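Local coordinates for polyketide synthase (Lyngbya majuscula 19L, PDB 3QIT), which probably hydrolyses the thioester of the finished polyketide chain and, as a decarboxylating thioesterase with sulfate elimination, forms the terminal alkene of curacin A, at residues S20-C31 with L49-P59; E127-S135 with G218-L227. All coordinates share one frame; numbering follows the deposited sequence. Where two conformers were deposited one is given.

From the N terminus, contact 1 (20-31 with 49-59) closes first. Strand 14-21 leads through a turn into strand 28-32, and the chain then passes helix 43-51 before strand 55-59 inserts between those two, antiparallel to 14-21 and parallel to 28-32. Contact 2 (127-135 with 218-227) opens later: the loop after strand 120-126 meets helix 220-229, closing an excursion of 82 residues, 33 of them helical. The two loops follow in series, neither nested nor crossed. The centres of contact 1 and contact 2 lie about 31 Å apart, on opposite sides of the chain's centre; contact 1 knits the sheet of the alpha/beta hydrolase fold, whereas contact 2 fastens a loop to a helix.

Contact 1 (S20-C31 with L49-P59); sequences SWGSPEHPVVLC and LAAQGYRVVAP
V56 CG1 packs on C31 SG at 3.8 Å, and on the same face of the sheet W21 rests its CE3 near V56 CG1 and its CZ3 on A58 CB, 3.9 Å away and in plane with the indole edge. V29 extends this layer: its CG2 touches Y54 CD2, while CG1, anti to the backbone N (chi1 -178°), meets L49 CD1 where the side chains cross at about a right angle. Strand 55-59 runs between its two neighbours. Toward strand 28-31 it is parallel, the axes 4.6 Å apart at 21°, with V57 N bonded to V29 O and C31 N to V57 O; toward S20-W21 it is antiparallel, W21 and V56 forming a hydrogen-bonded pair. The parallel half is the beta-alpha-beta crossover through helix 43-51, which G53 ends as the C-prime residue of a Schellman motif. At the polar edge, R55 bends at chi2 (66°) and lays its guanidinium between S20 CB on one face and P24 CA on the opposite one. NH1 donates to G22 O at 2.8 Å, the oxygen lying close to the guanidinium plane. Beyond it, a water accepts from S23 N and donates to Y54 O, also bonding H26 ND1 at 2.7 Å.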
# COMPACT_ATOMS: atom_id res chain seq x y z
N SER B 20 -0.55 24.11 13.03
CA SER B 20 0.11 24.32 14.31
C SER B 20 -0.43 25.52 15.07
O SER B 20 -0.93 26.49 14.47
CB SER B 20 1.63 24.46 14.13
OG SER B 20 1.96 25.70 13.54
N TRP B 21 -0.34 25.44 16.40
CA TRP B 21 -0.73 26.51 17.29
C TRP B 21 0.40 26.67 18.29
O TRP B 21 1.02 25.69 18.70
CB TRP B 21 -2.01 26.16 18.07
CG TRP B 21 -3.22 25.91 17.22
CD1 TRP B 21 -4.23 26.79 16.96
CD2 TRP B 21 -3.56 24.70 16.55
NE1 TRP B 21 -5.18 26.19 16.17
CE2 TRP B 21 -4.81 24.90 15.92
CE3 TRP B 21 -2.95 23.44 16.46
CZ2 TRP B 21 -5.44 23.89 15.15
CZ3 TRP B 21 -3.57 22.43 15.69
CH2 TRP B 21 -4.81 22.67 15.07
N GLY B 22 0.68 27.91 18.67
CA GLY B 22 1.66 28.16 19.73
C GLY B 22 3.04 28.46 19.19
O GLY B 22 3.24 28.46 17.98
N SER B 23 3.99 28.75 20.08
CA SER B 23 5.34 29.21 19.68
C SER B 23 6.20 28.05 19.20
O SER B 23 6.26 27.02 19.87
CB SER B 23 6.05 29.89 20.86
OG SER B 23 5.24 30.87 21.49
N PRO B 24 6.90 28.23 18.06
CA PRO B 24 7.75 27.18 17.48
C PRO B 24 8.84 26.61 18.41
O PRO B 24 9.30 25.50 18.17
CB PRO B 24 8.38 27.86 16.25
CG PRO B 24 8.20 29.33 16.49
CD PRO B 24 6.89 29.43 17.20
N GLU B 25 9.23 27.35 19.45
CA GLU B 25 10.30 26.89 20.34
C GLU B 25 9.82 26.10 21.56
O GLU B 25 10.63 25.65 22.37
CB GLU B 25 11.20 28.05 20.78
CG GLU B 25 10.57 29.00 21.80
CD GLU B 25 9.75 30.12 21.17
OE1 GLU B 25 9.13 29.90 20.11
OE2 GLU B 25 9.72 31.23 21.75
N HIS B 26 8.50 25.95 21.69
CA HIS B 26 7.93 25.31 22.87
C HIS B 26 7.79 23.79 22.68
O HIS B 26 7.77 23.32 21.54
CB HIS B 26 6.57 25.93 23.21
CG HIS B 26 6.66 27.31 23.79
ND1 HIS B 26 5.54 28.09 24.04
CD2 HIS B 26 7.73 28.07 24.16
CE1 HIS B 26 5.92 29.25 24.54
NE2 HIS B 26 7.24 29.27 24.62
N PRO B 27 7.68 23.02 23.80
CA PRO B 27 7.60 21.56 23.71
C PRO B 27 6.40 21.13 22.88
O PRO B 27 5.34 21.76 22.96
CB PRO B 27 7.40 21.10 25.16
CG PRO B 27 7.89 22.22 26.00
CD PRO B 27 7.81 23.49 25.20
N VAL B 28 6.57 20.05 22.12
CA VAL B 28 5.58 19.67 21.11
C VAL B 28 4.52 18.72 21.65
O VAL B 28 4.82 17.74 22.34
CB VAL B 28 6.28 19.04 19.87
CG1 VAL B 28 5.22 18.40 18.91
CG2 VAL B 28 7.15 20.08 19.16
N VAL B 29 3.27 18.99 21.27
CA VAL B 29 2.19 18.01 21.37
C VAL B 29 1.81 17.66 19.94
O VAL B 29 1.34 18.52 19.20
CB VAL B 29 0.96 18.55 22.12
CG1 VAL B 29 -0.15 17.48 22.25
CG2 VAL B 29 1.36 19.01 23.55
N LEU B 30 2.04 16.42 19.56
CA LEU B 30 1.73 15.96 18.20
C LEU B 30 0.38 15.22 18.25
O LEU B 30 0.24 14.23 18.96
CB LEU B 30 2.86 15.06 17.69
CG LEU B 30 2.64 14.36 16.33
CD1 LEU B 30 2.45 15.41 15.24
CD2 LEU B 30 3.87 13.53 16.03
N CYS B 31 -0.59 15.70 17.47
CA CYS B 31 -1.98 15.18 17.49
C CYS B 31 -2.32 14.58 16.12
O CYS B 31 -2.13 15.23 15.09
CB CYS B 31 -2.98 16.31 17.73
SG CYS B 31 -2.68 17.20 19.30
N LEU B 49 -3.80 24.31 25.26
CA LEU B 49 -2.41 23.82 25.35
C LEU B 49 -1.40 24.87 24.92
O LEU B 49 -0.35 25.05 25.55
CB LEU B 49 -2.19 22.56 24.50
CG LEU B 49 -2.95 21.30 24.89
CD1 LEU B 49 -2.82 20.25 23.77
CD2 LEU B 49 -2.43 20.76 26.21
N ALA B 50 -1.71 25.57 23.82
CA ALA B 50 -0.79 26.59 23.32
C ALA B 50 -0.73 27.73 24.34
O ALA B 50 0.33 28.31 24.55
CB ALA B 50 -1.24 27.11 21.95
N ALA B 51 -1.85 28.02 25.00
CA ALA B 51 -1.88 29.10 26.01
C ALA B 51 -1.00 28.77 27.22
O ALA B 51 -0.54 29.70 27.93
CB ALA B 51 -3.32 29.38 26.44
N GLN B 52 -0.77 27.48 27.46
CA GLN B 52 0.11 27.02 28.55
C GLN B 52 1.56 26.74 28.13
O GLN B 52 2.33 26.13 28.88
CB GLN B 52 -0.49 25.81 29.27
CG GLN B 52 -1.86 26.03 29.93
CD GLN B 52 -1.91 27.23 30.86
OE1 GLN B 52 -2.80 28.09 30.73
NE2 GLN B 52 -0.97 27.31 31.80
N GLY B 53 1.93 27.18 26.93
CA GLY B 53 3.32 27.13 26.48
C GLY B 53 3.74 25.85 25.77
O GLY B 53 4.90 25.42 25.87
N TYR B 54 2.79 25.27 25.03
CA TYR B 54 3.06 24.12 24.17
C TYR B 54 2.92 24.53 22.73
O TYR B 54 2.20 25.49 22.43
CB TYR B 54 2.13 22.94 24.46
CG TYR B 54 2.49 22.28 25.77
CD1 TYR B 54 1.97 22.77 26.97
CD2 TYR B 54 3.41 21.24 25.81
CE1 TYR B 54 2.32 22.19 28.18
CE2 TYR B 54 3.76 20.64 27.03
CZ TYR B 54 3.21 21.14 28.21
OH TYR B 54 3.55 20.59 29.43
N ARG B 55 3.69 23.85 21.89
CA ARG B 55 3.60 23.91 20.43
C ARG B 55 2.77 22.69 20.00
O ARG B 55 3.21 21.55 20.13
CB ARG B 55 5.01 23.88 19.82
CG ARG B 55 5.06 23.78 18.29
CD ARG B 55 4.51 25.00 17.61
NE ARG B 55 4.85 24.94 16.18
CZ ARG B 55 4.62 25.92 15.31
NH1 ARG B 55 4.04 27.04 15.71
NH2 ARG B 55 4.95 25.77 14.03
N VAL B 56 1.55 22.93 19.52
CA VAL B 56 0.68 21.82 19.14
C VAL B 56 0.76 21.69 17.61
O VAL B 56 0.59 22.65 16.89
CB VAL B 56 -0.79 22.09 19.57
CG1 VAL B 56 -1.65 20.90 19.25
CG2 VAL B 56 -0.86 22.45 21.09
N VAL B 57 1.04 20.48 17.15
CA VAL B 57 1.20 20.22 15.73
C VAL B 57 0.22 19.09 15.36
O VAL B 57 0.23 18.03 15.98
CB VAL B 57 2.64 19.77 15.41
CG1 VAL B 57 2.76 19.35 13.95
CG2 VAL B 57 3.65 20.89 15.71
N ALA B 58 -0.61 19.33 14.33
CA ALA B 58 -1.59 18.35 13.90
C ALA B 58 -1.50 18.26 12.37
O ALA B 58 -2.06 19.09 11.68
CB ALA B 58 -3.02 18.78 14.35
N PRO B 59 -0.84 17.22 11.86
CA PRO B 59 -0.75 17.03 10.39
C PRO B 59 -2.10 16.63 9.84
O PRO B 59 -2.87 15.91 10.51
CB PRO B 59 0.22 15.86 10.24
CG PRO B 59 0.18 15.16 11.54
CD PRO B 59 -0.08 16.19 12.59
O HOH W 1 3.13 28.09 22.80
O HOH W 2 -3.96 15.56 13.03

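Contact 2 (E127-S135 with G218-L227)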
# COMPACT_ATOMS: atom_id res chain seq x y z
N GLU B 127 -10.08 7.23 22.51
CA GLU B 127 -11.03 6.34 21.82
C GLU B 127 -10.34 5.37 20.87
O GLU B 127 -10.61 5.33 19.65
CB GLU B 127 -12.12 7.17 21.13
CG GLU B 127 -13.10 7.77 22.16
CD GLU B 127 -14.16 6.77 22.56
OE1 GLU B 127 -14.88 6.29 21.64
OE2 GLU B 127 -14.28 6.45 23.78
N LEU B 128 -9.45 4.58 21.44
CA LEU B 128 -8.70 3.58 20.70
C LEU B 128 -9.62 2.45 20.29
O LEU B 128 -10.28 1.87 21.13
CB LEU B 128 -7.56 3.03 21.58
CG LEU B 128 -6.70 1.96 20.91
CD1 LEU B 128 -5.72 2.60 19.90
CD2 LEU B 128 -5.97 1.14 21.98
N PRO B 129 -9.69 2.16 18.98
CA PRO B 129 -10.52 1.01 18.57
C PRO B 129 -9.76 -0.32 18.68
O PRO B 129 -8.55 -0.33 18.87
CB PRO B 129 -10.87 1.32 17.11
CG PRO B 129 -9.88 2.37 16.65
CD PRO B 129 -9.11 2.89 17.84
N LEU B 130 -10.49 -1.43 18.60
CA LEU B 130 -9.85 -2.72 18.46
C LEU B 130 -10.44 -3.33 17.20
O LEU B 130 -11.65 -3.16 16.95
CB LEU B 130 -10.14 -3.62 19.65
CG LEU B 130 -9.35 -3.49 20.95
CD1 LEU B 130 -9.72 -4.64 21.90
CD2 LEU B 130 -7.84 -3.48 20.68
N PRO B 131 -9.61 -4.00 16.39
CA PRO B 131 -10.12 -4.77 15.25
C PRO B 131 -11.07 -5.86 15.70
O PRO B 131 -10.85 -6.50 16.74
CB PRO B 131 -8.85 -5.40 14.66
CG PRO B 131 -7.73 -4.55 15.13
CD PRO B 131 -8.14 -4.08 16.49
N ALA B 132 -12.14 -6.08 14.93
CA ALA B 132 -13.10 -7.15 15.24
C ALA B 132 -12.44 -8.53 15.11
O ALA B 132 -11.52 -8.71 14.31
CB ALA B 132 -14.31 -7.05 14.33
N GLU B 133 -12.91 -9.47 15.92
CA GLU B 133 -12.57 -10.87 15.76
C GLU B 133 -13.16 -11.29 14.42
O GLU B 133 -14.37 -11.21 14.22
CB GLU B 133 -13.16 -11.69 16.91
CG GLU B 133 -12.80 -13.18 16.92
CD GLU B 133 -11.36 -13.45 17.35
OE1 GLU B 133 -10.88 -12.79 18.30
OE2 GLU B 133 -10.72 -14.34 16.75
N GLU B 134 -12.29 -11.71 13.50
CA GLU B 134 -12.67 -12.04 12.12
C GLU B 134 -13.17 -13.48 11.96
O GLU B 134 -12.66 -14.38 12.62
CB GLU B 134 -11.49 -11.78 11.17
CG GLU B 134 -10.20 -12.56 11.52
CD GLU B 134 -8.91 -11.77 11.27
OE1 GLU B 134 -8.96 -10.70 10.62
OE2 GLU B 134 -7.83 -12.24 11.71
N SER B 135 -14.16 -13.68 11.09
CA SER B 135 -14.66 -15.02 10.74
C SER B 135 -13.57 -15.83 10.05
O SER B 135 -12.70 -15.26 9.38
CB SER B 135 -15.89 -14.90 9.83
OG SER B 135 -16.25 -16.15 9.27
N GLY B 218 -2.64 -8.05 10.01
CA GLY B 218 -2.44 -8.92 11.16
C GLY B 218 -3.68 -9.45 11.87
O GLY B 218 -3.71 -10.62 12.27
N GLY B 219 -4.69 -8.60 12.03
CA GLY B 219 -5.92 -8.97 12.76
C GLY B 219 -5.89 -8.63 14.25
O GLY B 219 -4.86 -8.20 14.76
N ARG B 220 -7.02 -8.84 14.93
CA ARG B 220 -7.17 -8.53 16.36
C ARG B 220 -6.02 -9.06 17.22
O ARG B 220 -5.44 -8.32 18.01
CB ARG B 220 -8.51 -9.05 16.88
CG ARG B 220 -8.82 -8.73 18.34
CD ARG B 220 -10.16 -9.35 18.74
NE ARG B 220 -10.56 -9.03 20.11
CZ ARG B 220 -11.39 -8.05 20.45
NH1 ARG B 220 -11.92 -7.25 19.52
NH2 ARG B 220 -11.69 -7.85 21.73
N SER B 221 -5.70 -10.34 17.05
CA SER B 221 -4.65 -11.01 17.82
C SER B 221 -3.28 -10.33 17.69
O SER B 221 -2.64 -10.01 18.69
CB SER B 221 -4.56 -12.48 17.39
OG SER B 221 -3.68 -13.19 18.23
N GLN B 222 -2.87 -10.08 16.45
CA GLN B 222 -1.59 -9.42 16.17
C GLN B 222 -1.55 -8.00 16.76
O GLN B 222 -0.54 -7.59 17.33
CB GLN B 222 -1.34 -9.37 14.66
CG GLN B 222 0.07 -8.95 14.25
CD GLN B 222 1.03 -10.13 14.13
OE1 GLN B 222 1.25 -10.88 15.09
NE2 GLN B 222 1.62 -10.29 12.94
N TYR B 223 -2.67 -7.28 16.62
CA TYR B 223 -2.76 -5.92 17.13
C TYR B 223 -2.59 -5.86 18.65
O TYR B 223 -1.90 -4.98 19.15
CB TYR B 223 -4.07 -5.23 16.72
CG TYR B 223 -4.06 -3.77 17.14
CD1 TYR B 223 -3.06 -2.92 16.68
CD2 TYR B 223 -5.01 -3.26 18.03
CE1 TYR B 223 -3.00 -1.59 17.06
CE2 TYR B 223 -4.97 -1.90 18.42
CZ TYR B 223 -3.95 -1.08 17.93
OH TYR B 223 -3.85 0.25 18.29
N LEU B 224 -3.20 -6.80 19.36
CA LEU B 224 -3.03 -6.87 20.81
C LEU B 224 -1.57 -7.10 21.18
O LEU B 224 -1.08 -6.56 22.18
CB LEU B 224 -3.91 -7.96 21.42
CG LEU B 224 -5.43 -7.76 21.35
CD1 LEU B 224 -6.16 -8.97 21.94
CD2 LEU B 224 -5.85 -6.48 22.07
N GLU B 225 -0.86 -7.88 20.37
CA GLU B 225 0.56 -8.10 20.63
C GLU B 225 1.33 -6.79 20.50
O GLU B 225 2.26 -6.54 21.27
CB GLU B 225 1.15 -9.19 19.74
CG GLU B 225 0.68 -10.61 20.10
CD GLU B 225 1.22 -11.12 21.44
OE1 GLU B 225 0.67 -12.13 21.96
OE2 GLU B 225 2.19 -10.54 21.99
N MET B 226 0.95 -5.96 19.53
CA MET B 226 1.52 -4.62 19.39
C MET B 226 1.26 -3.81 20.66
O MET B 226 2.20 -3.25 21.24
CB MET B 226 0.95 -3.90 18.16
CG MET B 226 1.04 -2.37 18.21
SD MET B 226 0.71 -1.57 16.63
CE MET B 226 2.24 -1.93 15.78
N LEU B 227 -0.00 -3.78 21.09
CA LEU B 227 -0.40 -3.03 22.29
C LEU B 227 0.36 -3.50 23.53
O LEU B 227 0.82 -2.69 24.35
CB LEU B 227 -1.91 -3.12 22.53
CG LEU B 227 -2.89 -2.53 21.48
CD1 LEU B 227 -4.31 -2.65 21.95
CD2 LEU B 227 -2.57 -1.08 21.12
O HOH W 3 -6.56 0.53 17.45
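The apolar contacts centre on L130, whose CD2 reaches L227 CD1 at 3.8 Å and meets L224 CD2 with the two side chains at about a right angle. The same methyl lies in plane at the edge of the Y223 ring, 3.9 Å from Y223 CD2. P131 crosses the tyrosine at about a right angle, its CD 3.6 Å from Y223 CD2, and L128 meets L227 tip to tip through CD2 and CD1. Y223 owes its position to chi1 of -174°, which sets CG anti to the backbone N and directs the ring along the loop, so that its OH ends 3.4 Å from L128 CD1. In the alpha/beta hydrolase fold this loop follows strand 120-126, the sixth across the eight-stranded sheet, and E127 at its start is placed like the acid of a Ser-His-Glu triad, since its OE1 bonds H269 ND1. Among the polar contacts, one direct hydrogen bond joins the segments: R220 NH1 gives it to P131 O at 3.1 Å, with the N-H...O angle at 146° and the oxygen 20° out of the guanidinium plane. Extended from CG to NE, R220 runs its chain past P131 O, and L130 CD1 covers one guanidinium face. A water donates to P129 O and bonds weakly to Y223 OH, which also hydrogen-bonds T110 OG1. E133 OE1 stands 4.2 Å from R220 NE, well out of the guanidinium plane, so any attraction is probably weak and undirected.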